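Local coordinates for protein 6-phosphogluconate dehydrogenase (Pseudomonas syringae, PDB 5U5G) that probably reduces (2-oxopropyl)phosphonic acid with a nicotinamide cofactor, NADP in this complex, as a late step of fosfomycin biosynthesis, at residues I99-A104 and A169-I174; G229-V234 and E276-Q281; R19-S24 and L153-A158; R60-C65 and D91-L96. All blocks are in the same frame, centred on the assembly; numbering follows the deposited sequence.

Contact 1: residues I99-A104 and A169-I174; sequences IAPETA and AQRLKI. With 7VD ((2-oxopropyl)phosphonic acid), chain F.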
# COMPACT_ATOMS: atom_id res chain seq x y z
N ILE A 99 -7.42 20.96 -2.98
CA ILE A 99 -7.49 22.25 -2.29
C ILE A 99 -8.16 22.02 -0.94
O ILE A 99 -8.77 20.97 -0.69
CB ILE A 99 -8.29 23.31 -3.08
CG1 ILE A 99 -9.74 22.83 -3.27
CG2 ILE A 99 -7.65 23.62 -4.44
CD1 ILE A 99 -10.63 23.90 -3.91
N ALA A 100 -8.03 23.02 -0.06
CA ALA A 100 -8.62 22.94 1.27
C ALA A 100 -10.13 22.76 1.19
O ALA A 100 -10.79 23.37 0.33
CB ALA A 100 -8.28 24.21 2.06
N PRO A 101 -10.72 21.90 2.02
CA PRO A 101 -12.18 21.68 1.97
C PRO A 101 -12.99 22.95 2.16
O PRO A 101 -14.00 23.13 1.48
CB PRO A 101 -12.42 20.66 3.10
CG PRO A 101 -11.09 19.91 3.21
CD PRO A 101 -10.05 20.98 2.96
N GLU A 102 -12.56 23.86 3.04
CA GLU A 102 -13.29 25.11 3.22
C GLU A 102 -13.21 26.00 1.97
O GLU A 102 -14.18 26.70 1.65
CB GLU A 102 -12.79 25.86 4.47
CG GLU A 102 -11.31 26.30 4.45
CD GLU A 102 -10.35 25.26 5.05
OE1 GLU A 102 -10.74 24.07 5.22
OE2 GLU A 102 -9.18 25.64 5.36
N THR A 103 -12.09 25.99 1.25
CA THR A 103 -12.04 26.69 -0.04
C THR A 103 -13.06 26.10 -1.01
O THR A 103 -13.80 26.84 -1.67
CB THR A 103 -10.64 26.63 -0.65
OG1 THR A 103 -9.67 27.04 0.32
CG2 THR A 103 -10.53 27.53 -1.91
N ALA A 104 -13.11 24.77 -1.10
CA ALA A 104 -14.09 24.13 -1.97
C ALA A 104 -15.52 24.47 -1.55
O ALA A 104 -16.37 24.74 -2.40
CB ALA A 104 -13.89 22.61 -1.96
N ALA A 169 -15.27 15.57 -0.74
CA ALA A 169 -14.30 14.98 -1.64
C ALA A 169 -12.88 15.42 -1.28
O ALA A 169 -11.96 14.60 -1.28
CB ALA A 169 -14.62 15.35 -3.10
N GLN A 170 -12.69 16.70 -0.95
CA GLN A 170 -11.35 17.15 -0.60
C GLN A 170 -10.90 16.54 0.72
O GLN A 170 -9.73 16.21 0.88
CB GLN A 170 -11.26 18.67 -0.53
CG GLN A 170 -11.41 19.39 -1.89
CD GLN A 170 -10.28 19.07 -2.87
OE1 GLN A 170 -9.24 18.52 -2.50
NE2 GLN A 170 -10.49 19.41 -4.12
N ARG A 171 -11.83 16.40 1.67
CA ARG A 171 -11.48 15.75 2.94
C ARG A 171 -10.93 14.36 2.70
O ARG A 171 -9.88 13.99 3.25
CB ARG A 171 -12.71 15.69 3.85
CG ARG A 171 -13.14 17.06 4.36
CD ARG A 171 -14.41 17.03 5.21
NE ARG A 171 -14.71 18.40 5.63
CZ ARG A 171 -15.67 19.17 5.13
NH1 ARG A 171 -16.50 18.71 4.20
NH2 ARG A 171 -15.81 20.41 5.57
N LEU A 172 -11.61 13.58 1.85
CA LEU A 172 -11.18 12.21 1.55
C LEU A 172 -9.87 12.18 0.77
O LEU A 172 -9.01 11.32 1.02
CB LEU A 172 -12.29 11.51 0.78
CG LEU A 172 -13.52 11.21 1.66
CD1 LEU A 172 -14.74 10.99 0.79
CD2 LEU A 172 -13.22 9.99 2.52
N LYS A 173 -9.71 13.08 -0.20
CA LYS A 173 -8.50 13.12 -1.00
C LYS A 173 -7.28 13.40 -0.13
O LYS A 173 -6.24 12.74 -0.27
CB LYS A 173 -8.63 14.17 -2.11
CG LYS A 173 -7.30 14.55 -2.83
CD LYS A 173 -6.79 13.40 -3.73
CE LYS A 173 -5.46 13.80 -4.44
NZ LYS A 173 -4.77 12.61 -5.05
N ILE A 174 -7.39 14.38 0.78
CA ILE A 174 -6.26 14.77 1.62
C ILE A 174 -5.83 13.61 2.53
O ILE A 174 -4.64 13.35 2.72
CB ILE A 174 -6.63 16.03 2.44
CG1 ILE A 174 -6.83 17.24 1.52
CG2 ILE A 174 -5.59 16.32 3.51
CD1 ILE A 174 -7.56 18.40 2.19
P1 7VD F . -1.82 10.60 -6.80
C1 7VD F . -0.72 12.04 -6.72
O2 7VD F . -2.91 10.59 -5.75
O3 7VD F . -2.43 10.44 -8.17
O4 7VD F . -0.82 9.50 -6.54
C6 7VD F . -1.15 13.17 -5.81
O7 7VD F . -2.33 13.47 -5.67
C8 7VD F . -0.03 13.88 -5.10
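Helix 101-113 starts beside the early turns of helix 168-196, with Pro101 CA 5.3 Å from Gln170 CA. Ala100 is the N-cap residue, and its carbonyl takes the first helical bond, from Ala104 N. Just before the cap, Ile99 N donates to Gln170 OE1 (3.1 Å) from well above the amide's carbonyl plane rather than from within it. Gln170 gets there by folding at its second torsion (chi2 -64°), which lays the amide across the Ile99 backbone, with NE2 3.6 Å from Ile99 CG1. The other end of that amide is held too, since NE2 donates to the carbonyl of Ser97.

The Pro101 ring is wedged between the two helices. Its CG packs on Arg171 CG at 3.7 Å, its CD corner is touched by the methyl CD1 of Ile174 at 3.7 Å, and its CB lies over one face of the Arg171 guanidinium. From there the extended arginine reaches a salt bridge with Glu105.

On another side of the same helix, Lys173 gives NZ to the ketone oxygen O7 of (2-oxopropyl)phosphonic acid at 2.7 Å; Val123 O and Asn177 OD1 also bind this nitrogen. The packing thus joins the nucleotide-binding domain to the long helix whose lysine binds the phosphonate, consistent with the layout of the beta-hydroxyacid dehydrogenases.

Contact 2: residues G229-V234 and E276-Q281; sequences GASSNV and ESDQCQ. With NAP (NADP nicotinamide-adenine-dinucleotide phosphate), chain E.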
# COMPACT_ATOMS: atom_id res chain seq x y z
N GLY A 229 15.61 6.65 -11.57
CA GLY A 229 15.16 7.99 -11.24
C GLY A 229 14.27 8.68 -12.26
O GLY A 229 14.17 9.91 -12.21
N ALA A 230 13.62 7.95 -13.16
CA ALA A 230 12.62 8.55 -14.02
C ALA A 230 11.52 9.17 -13.17
O ALA A 230 11.11 8.61 -12.15
CB ALA A 230 12.04 7.52 -14.98
N SER A 231 11.03 10.33 -13.61
CA SER A 231 10.13 11.13 -12.79
C SER A 231 8.86 10.36 -12.44
O SER A 231 8.29 9.65 -13.28
CB SER A 231 9.77 12.43 -13.53
OG SER A 231 8.86 13.20 -12.77
N SER A 232 8.42 10.48 -11.19
CA SER A 232 7.09 10.00 -10.82
C SER A 232 6.03 11.04 -11.12
O SER A 232 4.83 10.77 -10.92
CB SER A 232 7.04 9.59 -9.35
OG SER A 232 7.17 10.68 -8.47
N ASN A 233 6.45 12.22 -11.59
CA ASN A 233 5.56 13.32 -12.00
C ASN A 233 4.73 13.87 -10.84
O ASN A 233 3.64 14.43 -11.04
CB ASN A 233 4.66 12.90 -13.17
CG ASN A 233 5.39 12.94 -14.49
OD1 ASN A 233 5.51 11.92 -15.18
ND2 ASN A 233 5.88 14.11 -14.85
N VAL A 234 5.23 13.72 -9.62
CA VAL A 234 4.72 14.45 -8.47
C VAL A 234 5.89 15.20 -7.86
O VAL A 234 6.83 14.58 -7.33
CB VAL A 234 4.05 13.54 -7.44
CG1 VAL A 234 3.44 14.40 -6.33
CG2 VAL A 234 2.99 12.66 -8.09
N GLU A 276 10.48 21.67 -7.21
CA GLU A 276 10.18 20.96 -8.44
C GLU A 276 10.84 19.59 -8.54
O GLU A 276 10.62 18.90 -9.53
CB GLU A 276 10.57 21.79 -9.68
CG GLU A 276 9.61 22.94 -10.00
CD GLU A 276 8.13 22.51 -10.01
OE1 GLU A 276 7.79 21.42 -10.54
OE2 GLU A 276 7.29 23.26 -9.47
N SER A 277 11.64 19.20 -7.55
CA SER A 277 12.24 17.87 -7.52
C SER A 277 11.22 16.80 -7.12
O SER A 277 10.17 17.08 -6.51
CB SER A 277 13.43 17.84 -6.56
OG SER A 277 14.46 18.68 -7.01
N ASP A 278 11.54 15.55 -7.46
CA ASP A 278 10.59 14.46 -7.34
C ASP A 278 10.32 14.13 -5.87
O ASP A 278 11.22 14.17 -5.03
CB ASP A 278 11.13 13.22 -8.07
CG ASP A 278 10.03 12.25 -8.48
OD1 ASP A 278 9.59 11.41 -7.64
OD2 ASP A 278 9.60 12.34 -9.65
N GLN A 279 9.06 13.79 -5.58
CA GLN A 279 8.70 13.28 -4.26
C GLN A 279 9.61 12.14 -3.82
O GLN A 279 9.91 12.00 -2.63
CB GLN A 279 7.23 12.82 -4.25
CG GLN A 279 6.90 11.81 -5.35
CD GLN A 279 5.48 11.30 -5.33
OE1 GLN A 279 4.69 11.64 -4.43
NE2 GLN A 279 5.12 10.49 -6.33
N CYS A 280 10.06 11.31 -4.76
CA CYS A 280 10.92 10.18 -4.44
C CYS A 280 12.35 10.57 -4.13
O CYS A 280 13.16 9.68 -3.90
CB CYS A 280 10.91 9.16 -5.59
SG CYS A 280 9.30 8.42 -5.90
N GLN A 281 12.69 11.86 -4.10
CA GLN A 281 14.04 12.26 -3.71
C GLN A 281 14.34 12.03 -2.23
O GLN A 281 15.48 12.24 -1.80
CB GLN A 281 14.28 13.73 -4.09
CG GLN A 281 14.85 13.88 -5.51
CD GLN A 281 16.22 13.24 -5.64
OE1 GLN A 281 17.18 13.71 -5.05
NE2 GLN A 281 16.31 12.14 -6.38
PA NAP E . 2.25 21.31 -11.54
O1A NAP E . 3.14 22.00 -10.58
O2A NAP E . 2.79 20.31 -12.53
O5B NAP E . 1.37 22.44 -12.39
C5B NAP E . 0.80 23.32 -11.45
C4B NAP E . -0.26 24.14 -12.21
O4B NAP E . -0.81 25.17 -11.39
C3B NAP E . 0.39 24.79 -13.49
O3B NAP E . -0.57 24.86 -14.50
C2B NAP E . 0.66 26.21 -12.97
O2B NAP E . 0.66 27.17 -13.91
C1B NAP E . -0.64 26.39 -12.09
N9A NAP E . -0.42 27.48 -11.16
C8A NAP E . 0.27 27.48 -9.93
N7A NAP E . 0.30 28.71 -9.34
C5A NAP E . -0.39 29.53 -10.24
C6A NAP E . -0.71 30.90 -10.23
N6A NAP E . -0.33 31.70 -9.18
N1A NAP E . -1.39 31.47 -11.25
C2A NAP E . -1.76 30.64 -12.27
N3A NAP E . -1.54 29.32 -12.42
C4A NAP E . -0.84 28.78 -11.38
O3 NAP E . 1.24 20.59 -10.46
PN NAP E . 0.58 19.22 -10.96
O1N NAP E . -0.05 19.33 -12.30
O2N NAP E . 1.31 17.99 -10.49
O5D NAP E . -0.80 19.13 -9.91
C5D NAP E . -1.81 19.94 -10.31
C4D NAP E . -3.01 19.61 -9.44
O4D NAP E . -3.35 18.21 -9.58
C3D NAP E . -2.62 19.82 -7.91
O3D NAP E . -3.74 20.33 -7.24
C2D NAP E . -2.29 18.42 -7.45
O2D NAP E . -2.55 18.21 -6.08
C1D NAP E . -3.32 17.60 -8.30
N1N NAP E . -2.89 16.23 -8.47
C2N NAP E . -1.63 15.91 -9.04
C3N NAP E . -1.32 14.58 -9.25
C7N NAP E . -0.04 14.21 -9.87
O7N NAP E . 0.26 13.04 -10.12
N7N NAP E . 0.86 15.19 -10.24
C4N NAP E . -2.29 13.47 -8.93
C5N NAP E . -3.54 13.93 -8.34
C6N NAP E . -3.79 15.22 -8.12
P2B NAP E . 2.27 27.42 -14.78
O1X NAP E . 2.24 26.21 -15.66
O2X NAP E . 2.07 28.77 -15.46
O3X NAP E . 3.20 27.39 -13.59
O HOH W 1 10.43 14.43 -10.79
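The side-chain amide of Gln279 lies against the isopropyl group of Val234, its CD 3.4 Å from Val234 CB. With CG between the backbone N and the carbonyl carbon (chi1 54°), the extended chain carries the amide past the valine to Ser232. NE2 donates to Ser232 OG at 3.0 Å, with the hydroxyl near the amide plane, while OE1 is bound by Arg239. A flip of the amide would cost both bonds.

Ser232 is gripped again by Asp278, in a fork. Its backbone N donates to OD2 (2.7 Å) and its hydroxyl to OD1 (2.7 Å), both on the syn side of the carboxylate and about 20° out of its plane. OD1 has a second duty: on its anti lone pair it accepts Cys280 N, which makes an Asx turn at the start of the 3-10 segment 279-281. Ser231 forms the matching turn in the other loop, an ST turn in which OG accepts Asn233 N; a water, modelled rather close to Asp278 OD2, lies between that oxygen and the Ser231 hydroxyl.

Between the main chains, Gln279 N donates to Val234 O at 2.9 Å. The loop pinned in this way faces the cofactor. Asn233 O accepts the carboxamide nitrogen N7N of NADP at 3.0 Å, and Val234 CG2 lies 3.4 Å from O7N. In the all-helical C-terminal part, loop 229-234 thus forms part of the pocket wall at the nicotinamide carboxamide, with Val234 also touching the bound phosphonate, and 276-281 braces it from behind through Asp278 and Gln279.

Contact 3: residues R19-S24 and L153-A158; sequences RRLLAS and LEVFCA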
# COMPACT_ATOMS: atom_id res chain seq x y z
N ARG A 19 -4.49 15.45 -22.78
CA ARG A 19 -4.15 14.50 -23.83
C ARG A 19 -5.19 13.40 -23.94
O ARG A 19 -5.58 13.00 -25.04
CB ARG A 19 -2.76 13.90 -23.60
CG ARG A 19 -1.65 14.67 -24.29
CD ARG A 19 -0.50 14.92 -23.36
NE ARG A 19 0.43 13.79 -23.34
CZ ARG A 19 1.30 13.58 -22.35
NH1 ARG A 19 1.32 14.39 -21.30
NH2 ARG A 19 2.12 12.53 -22.39
N ARG A 20 -5.67 12.90 -22.79
CA ARG A 20 -6.70 11.87 -22.81
C ARG A 20 -8.00 12.39 -23.44
O ARG A 20 -8.64 11.69 -24.23
CB ARG A 20 -6.94 11.36 -21.40
CG ARG A 20 -7.86 10.16 -21.31
CD ARG A 20 -7.17 8.91 -21.80
NE ARG A 20 -8.11 7.79 -21.87
CZ ARG A 20 -7.77 6.54 -22.16
NH1 ARG A 20 -6.50 6.22 -22.42
NH2 ARG A 20 -8.70 5.60 -22.19
N LEU A 21 -8.39 13.62 -23.10
CA LEU A 21 -9.60 14.18 -23.70
C LEU A 21 -9.44 14.34 -25.20
O LEU A 21 -10.35 14.00 -25.98
CB LEU A 21 -9.95 15.52 -23.05
CG LEU A 21 -10.28 15.54 -21.56
CD1 LEU A 21 -10.28 16.97 -21.06
CD2 LEU A 21 -11.64 14.87 -21.31
N LEU A 22 -8.29 14.88 -25.65
CA LEU A 22 -8.04 14.98 -27.08
C LEU A 22 -8.09 13.60 -27.74
O LEU A 22 -8.58 13.46 -28.86
CB LEU A 22 -6.69 15.64 -27.34
CG LEU A 22 -6.49 17.14 -27.07
CD1 LEU A 22 -5.01 17.49 -27.18
CD2 LEU A 22 -7.31 17.99 -28.01
N ALA A 23 -7.58 12.57 -27.05
CA ALA A 23 -7.52 11.23 -27.63
C ALA A 23 -8.91 10.65 -27.88
O ALA A 23 -9.07 9.81 -28.77
CB ALA A 23 -6.68 10.30 -26.74
N SER A 24 -9.91 11.08 -27.12
CA SER A 24 -11.29 10.67 -27.36
C SER A 24 -11.99 11.58 -28.36
O SER A 24 -13.19 11.42 -28.60
CB SER A 24 -12.09 10.64 -26.05
OG SER A 24 -12.62 11.92 -25.75
N LEU A 153 -16.09 12.64 -17.22
CA LEU A 153 -15.12 12.00 -16.33
C LEU A 153 -14.80 10.59 -16.81
O LEU A 153 -13.67 10.12 -16.65
CB LEU A 153 -15.66 11.96 -14.90
CG LEU A 153 -16.07 13.29 -14.28
CD1 LEU A 153 -16.66 13.08 -12.90
CD2 LEU A 153 -14.88 14.24 -14.23
N GLU A 154 -15.80 9.91 -17.37
CA GLU A 154 -15.62 8.56 -17.89
C GLU A 154 -14.49 8.49 -18.91
O GLU A 154 -13.84 7.44 -19.05
CB GLU A 154 -16.93 8.07 -18.52
CG GLU A 154 -16.89 6.64 -19.03
CD GLU A 154 -16.56 5.63 -17.92
OE1 GLU A 154 -15.72 4.74 -18.16
OE2 GLU A 154 -17.17 5.74 -16.84
N VAL A 155 -14.23 9.58 -19.62
CA VAL A 155 -13.17 9.57 -20.62
C VAL A 155 -11.81 9.32 -19.97
O VAL A 155 -10.94 8.68 -20.57
CB VAL A 155 -13.18 10.88 -21.42
CG1 VAL A 155 -12.01 10.92 -22.40
CG2 VAL A 155 -14.50 11.03 -22.14
N PHE A 156 -11.59 9.82 -18.75
CA PHE A 156 -10.27 9.67 -18.14
C PHE A 156 -10.29 9.03 -16.75
O PHE A 156 -9.23 8.96 -16.11
CB PHE A 156 -9.53 11.03 -18.09
CG PHE A 156 -10.24 12.12 -17.32
CD1 PHE A 156 -10.02 12.30 -15.96
CD2 PHE A 156 -11.10 13.01 -17.97
CE1 PHE A 156 -10.67 13.32 -15.25
CE2 PHE A 156 -11.74 14.03 -17.28
CZ PHE A 156 -11.53 14.18 -15.92
N CYS A 157 -11.44 8.55 -16.28
CA CYS A 157 -11.55 7.92 -14.97
C CYS A 157 -12.11 6.51 -15.08
O CYS A 157 -13.02 6.26 -15.88
CB CYS A 157 -12.45 8.72 -14.01
SG CYS A 157 -11.96 10.44 -13.69
N ALA A 158 -11.61 5.61 -14.24
CA ALA A 158 -12.18 4.28 -14.09
C ALA A 158 -13.17 4.22 -12.93
O ALA A 158 -14.29 3.71 -13.08
CB ALA A 158 -11.08 3.23 -13.90
O HOH W 2 -11.35 6.61 -22.74
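The end of helix 12-23, the first helix of the Rossmann-type domain, packs here on one side of the central sheet, near where the chain passes from helix 143-156 to strand 157-162. Arg20 CA and Phe156 CA are 6.3 Å apart, and Arg20 carries the polar part of the contact. Its CG is anti to the backbone N (chi1 -172°) and the chain then bends at chi2, which swings the guanidinium round to the carbonyl of Val155. NE donates to Val155 O at 3.2 Å, with the oxygen at the edge of the guanidinium, near its plane, and the bond nearly in line with the carbonyl. A water makes a second link, accepting a hydrogen bond from Arg20 NH2 and donating one to Val155 O. NH1 serves a third site, the carbonyl of Leu131.

Beside this polar link the contact is apolar. Phe156 CB packs against Arg20 CG at 3.7 Å, and the ring stands almost perpendicular to the guanidinium. Leu21 CD2 comes to the edge of that ring, 3.9 Å from Phe156 CD2, and also lies 4.1 Å from Val155 CG1. The same valine methyl rests on Ser24, 3.5 Å from OG; that hydroxyl is turned back to donate to Leu21 O within its own helix end.

Val155 O is thus a backbone carbonyl that receives two donors, a guanidinium N-H and a water, and the positive charge of Arg20 would probably favour the partly negative oxygen it meets.

Contact 4: residues R60-C65 and D91-L96; sequences RVLFVC and DIVVDL. With NAP (NADP nicotinamide-adenine-dinucleotide phosphate), chain E.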
# COMPACT_ATOMS: atom_id res chain seq x y z
N ARG A 60 -18.97 25.85 -22.13
CA ARG A 60 -19.91 25.92 -21.04
C ARG A 60 -19.56 24.96 -19.90
O ARG A 60 -20.17 25.05 -18.83
CB ARG A 60 -21.34 25.63 -21.55
CG ARG A 60 -21.71 26.43 -22.82
CD ARG A 60 -22.40 27.78 -22.53
NE ARG A 60 -21.67 28.64 -21.60
CZ ARG A 60 -20.63 29.41 -21.94
NH1 ARG A 60 -20.18 29.42 -23.19
NH2 ARG A 60 -20.04 30.16 -21.01
N VAL A 61 -18.63 24.03 -20.14
CA VAL A 61 -18.04 23.19 -19.10
C VAL A 61 -16.53 23.37 -19.15
O VAL A 61 -15.94 23.30 -20.23
CB VAL A 61 -18.39 21.70 -19.28
CG1 VAL A 61 -17.79 20.89 -18.13
CG2 VAL A 61 -19.90 21.49 -19.34
N LEU A 62 -15.93 23.64 -17.99
CA LEU A 62 -14.48 23.85 -17.88
C LEU A 62 -13.90 22.94 -16.80
O LEU A 62 -14.55 22.70 -15.77
CB LEU A 62 -14.12 25.30 -17.52
CG LEU A 62 -14.81 26.49 -18.16
CD1 LEU A 62 -14.22 27.75 -17.61
CD2 LEU A 62 -14.64 26.46 -19.66
N PHE A 63 -12.69 22.46 -17.04
CA PHE A 63 -11.90 21.79 -16.01
C PHE A 63 -10.81 22.73 -15.50
O PHE A 63 -10.28 23.55 -16.25
CB PHE A 63 -11.24 20.51 -16.55
CG PHE A 63 -12.22 19.43 -16.96
CD1 PHE A 63 -12.68 18.51 -16.03
CD2 PHE A 63 -12.64 19.33 -18.28
CE1 PHE A 63 -13.57 17.51 -16.40
CE2 PHE A 63 -13.54 18.34 -18.66
CZ PHE A 63 -14.00 17.42 -17.72
N VAL A 64 -10.49 22.59 -14.22
CA VAL A 64 -9.42 23.33 -13.56
C VAL A 64 -8.49 22.31 -12.92
O VAL A 64 -8.95 21.42 -12.20
CB VAL A 64 -9.96 24.30 -12.49
CG1 VAL A 64 -8.81 25.03 -11.77
CG2 VAL A 64 -10.93 25.30 -13.11
N CYS A 65 -7.18 22.45 -13.17
CA CYS A 65 -6.21 21.53 -12.57
C CYS A 65 -4.92 22.32 -12.28
O CYS A 65 -3.96 22.32 -13.05
CB CYS A 65 -5.93 20.32 -13.45
SG CYS A 65 -4.99 19.07 -12.58
N ASP A 91 -23.52 27.17 -16.40
CA ASP A 91 -22.16 26.68 -16.60
C ASP A 91 -21.75 25.74 -15.48
O ASP A 91 -22.27 25.80 -14.36
CB ASP A 91 -21.17 27.85 -16.69
CG ASP A 91 -21.24 28.60 -18.02
OD1 ASP A 91 -22.03 28.19 -18.90
OD2 ASP A 91 -20.49 29.58 -18.20
N ILE A 92 -20.80 24.85 -15.79
CA ILE A 92 -20.26 23.90 -14.82
C ILE A 92 -18.73 23.98 -14.87
O ILE A 92 -18.14 23.96 -15.95
CB ILE A 92 -20.73 22.47 -15.11
CG1 ILE A 92 -22.26 22.39 -15.06
CG2 ILE A 92 -20.10 21.48 -14.11
CD1 ILE A 92 -22.84 21.09 -15.62
N VAL A 93 -18.10 24.11 -13.70
CA VAL A 93 -16.65 23.99 -13.58
C VAL A 93 -16.33 22.74 -12.76
O VAL A 93 -16.85 22.55 -11.65
CB VAL A 93 -16.02 25.25 -12.95
CG1 VAL A 93 -14.57 24.99 -12.56
CG2 VAL A 93 -16.09 26.42 -13.93
N VAL A 94 -15.48 21.89 -13.32
CA VAL A 94 -15.05 20.65 -12.67
C VAL A 94 -13.62 20.89 -12.20
O VAL A 94 -12.69 20.95 -13.01
CB VAL A 94 -15.15 19.46 -13.63
CG1 VAL A 94 -14.61 18.18 -12.98
CG2 VAL A 94 -16.59 19.29 -14.10
N ASP A 95 -13.44 21.08 -10.89
CA ASP A 95 -12.13 21.44 -10.35
C ASP A 95 -11.43 20.16 -9.92
O ASP A 95 -11.84 19.51 -8.96
CB ASP A 95 -12.26 22.44 -9.19
CG ASP A 95 -10.92 23.10 -8.81
OD1 ASP A 95 -9.85 22.48 -9.02
OD2 ASP A 95 -10.94 24.24 -8.27
N LEU A 96 -10.37 19.80 -10.64
CA LEU A 96 -9.62 18.58 -10.39
C LEU A 96 -8.45 18.79 -9.44
O LEU A 96 -7.67 17.86 -9.23
CB LEU A 96 -9.09 18.01 -11.71
CG LEU A 96 -10.10 17.86 -12.83
CD1 LEU A 96 -9.36 17.82 -14.15
CD2 LEU A 96 -10.92 16.59 -12.62
PA NAP E . 2.25 21.31 -11.54
O1A NAP E . 3.14 22.00 -10.58
O2A NAP E . 2.79 20.31 -12.53
O5B NAP E . 1.37 22.44 -12.39
C5B NAP E . 0.80 23.32 -11.45
C4B NAP E . -0.26 24.14 -12.21
O4B NAP E . -0.81 25.17 -11.39
C3B NAP E . 0.39 24.79 -13.49
O3B NAP E . -0.57 24.86 -14.50
C2B NAP E . 0.66 26.21 -12.97
O2B NAP E . 0.66 27.17 -13.91
C1B NAP E . -0.64 26.39 -12.09
N9A NAP E . -0.42 27.48 -11.16
C8A NAP E . 0.27 27.48 -9.93
N7A NAP E . 0.30 28.71 -9.34
C5A NAP E . -0.39 29.53 -10.24
C6A NAP E . -0.71 30.90 -10.23
N6A NAP E . -0.33 31.70 -9.18
N1A NAP E . -1.39 31.47 -11.25
C2A NAP E . -1.76 30.64 -12.27
N3A NAP E . -1.54 29.32 -12.42
C4A NAP E . -0.84 28.78 -11.38
O3 NAP E . 1.24 20.59 -10.46
PN NAP E . 0.58 19.22 -10.96
O1N NAP E . -0.05 19.33 -12.30
O2N NAP E . 1.31 17.99 -10.49
O5D NAP E . -0.80 19.13 -9.91
C5D NAP E . -1.81 19.94 -10.31
C4D NAP E . -3.01 19.61 -9.44
O4D NAP E . -3.35 18.21 -9.58
C3D NAP E . -2.62 19.82 -7.91
O3D NAP E . -3.74 20.33 -7.24
C2D NAP E . -2.29 18.42 -7.45
O2D NAP E . -2.55 18.21 -6.08
C1D NAP E . -3.32 17.60 -8.30
N1N NAP E . -2.89 16.23 -8.47
C2N NAP E . -1.63 15.91 -9.04
C3N NAP E . -1.32 14.58 -9.25
C7N NAP E . -0.04 14.21 -9.87
O7N NAP E . 0.26 13.04 -10.12
N7N NAP E . 0.86 15.19 -10.24
C4N NAP E . -2.29 13.47 -8.93
C5N NAP E . -3.54 13.93 -8.34
C6N NAP E . -3.79 15.22 -8.12
P2B NAP E . 2.27 27.42 -14.78
O1X NAP E . 2.24 26.21 -15.66
O2X NAP E . 2.07 28.77 -15.46
O3X NAP E . 3.20 27.39 -13.59
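Asp91, just ahead of strand 92-95, meets Arg60, just ahead of strand 61-64, in a side-on salt bridge: Arg60 NE to Asp91 OD1 at 2.8 Å and NH2 to OD2 at 2.9 Å, each on the syn side, with the two flat groups turned 35° apart. Glu88 also pairs with this arginine. The strands that follow are parallel neighbours in the middle of the Rossmann sheet, joined by a beta-alpha-beta crossover through helices 69-77 and 83-86, and their directions differ by 20°.

Ile92 opens the pairing, its N donating to Arg60 O and its O accepting Leu62 N. Its side chain shares a face with Val61, the face packed by helix 143-156. Val93 turns to the other face, where CG1 packs on Val64 CG2 at 3.7 Å and Tyr76 touches both valines. At Val94, N donates to Leu62 O at 2.7 Å and O accepts Val64 N. Its isopropyl group lies side by side with Phe63, CB 3.6 Å from Phe63 CD1.

Asp95 is a buried acid whose aliphatic neighbour across the strands is Val64. Its carboxylate is satisfied by hydroxyls, Tyr76 and Tyr118 on OD2 and Ser97 on OD1. Leu96 completes the pairing, N to Val64 O at 2.7 Å, and sends CD1 to Phe63 CD1 at 3.9 Å. Next to it Cys65, just past strand 61-64, reaches the cofactor: chi1 of -170° turns Cys65 SG to the nicotinamide ribose, 3.5 Å from O4D of NADP.

In the fold
From the N terminus, contact 3 opens first, at residues 19-24, and closes only at 153-158, so its loop spans most of the nucleotide-binding domain. Contact 4 is nested inside it, pairing two central strands, and the two touch where Phe156 and Leu153 pack on Phe63. Contact 1 opens at 99-104, directly after contact 4 closes, and ends at 169-174, beyond the close of contact 3; these two loops therefore cross. Contact 1 brings the domain onto the long helix 168-196. Contact 2 follows in series, joining two loops among the C-terminal helices. Contacts 2 and 4 lie on opposite sides of the chain's centre, yet both touch NADP.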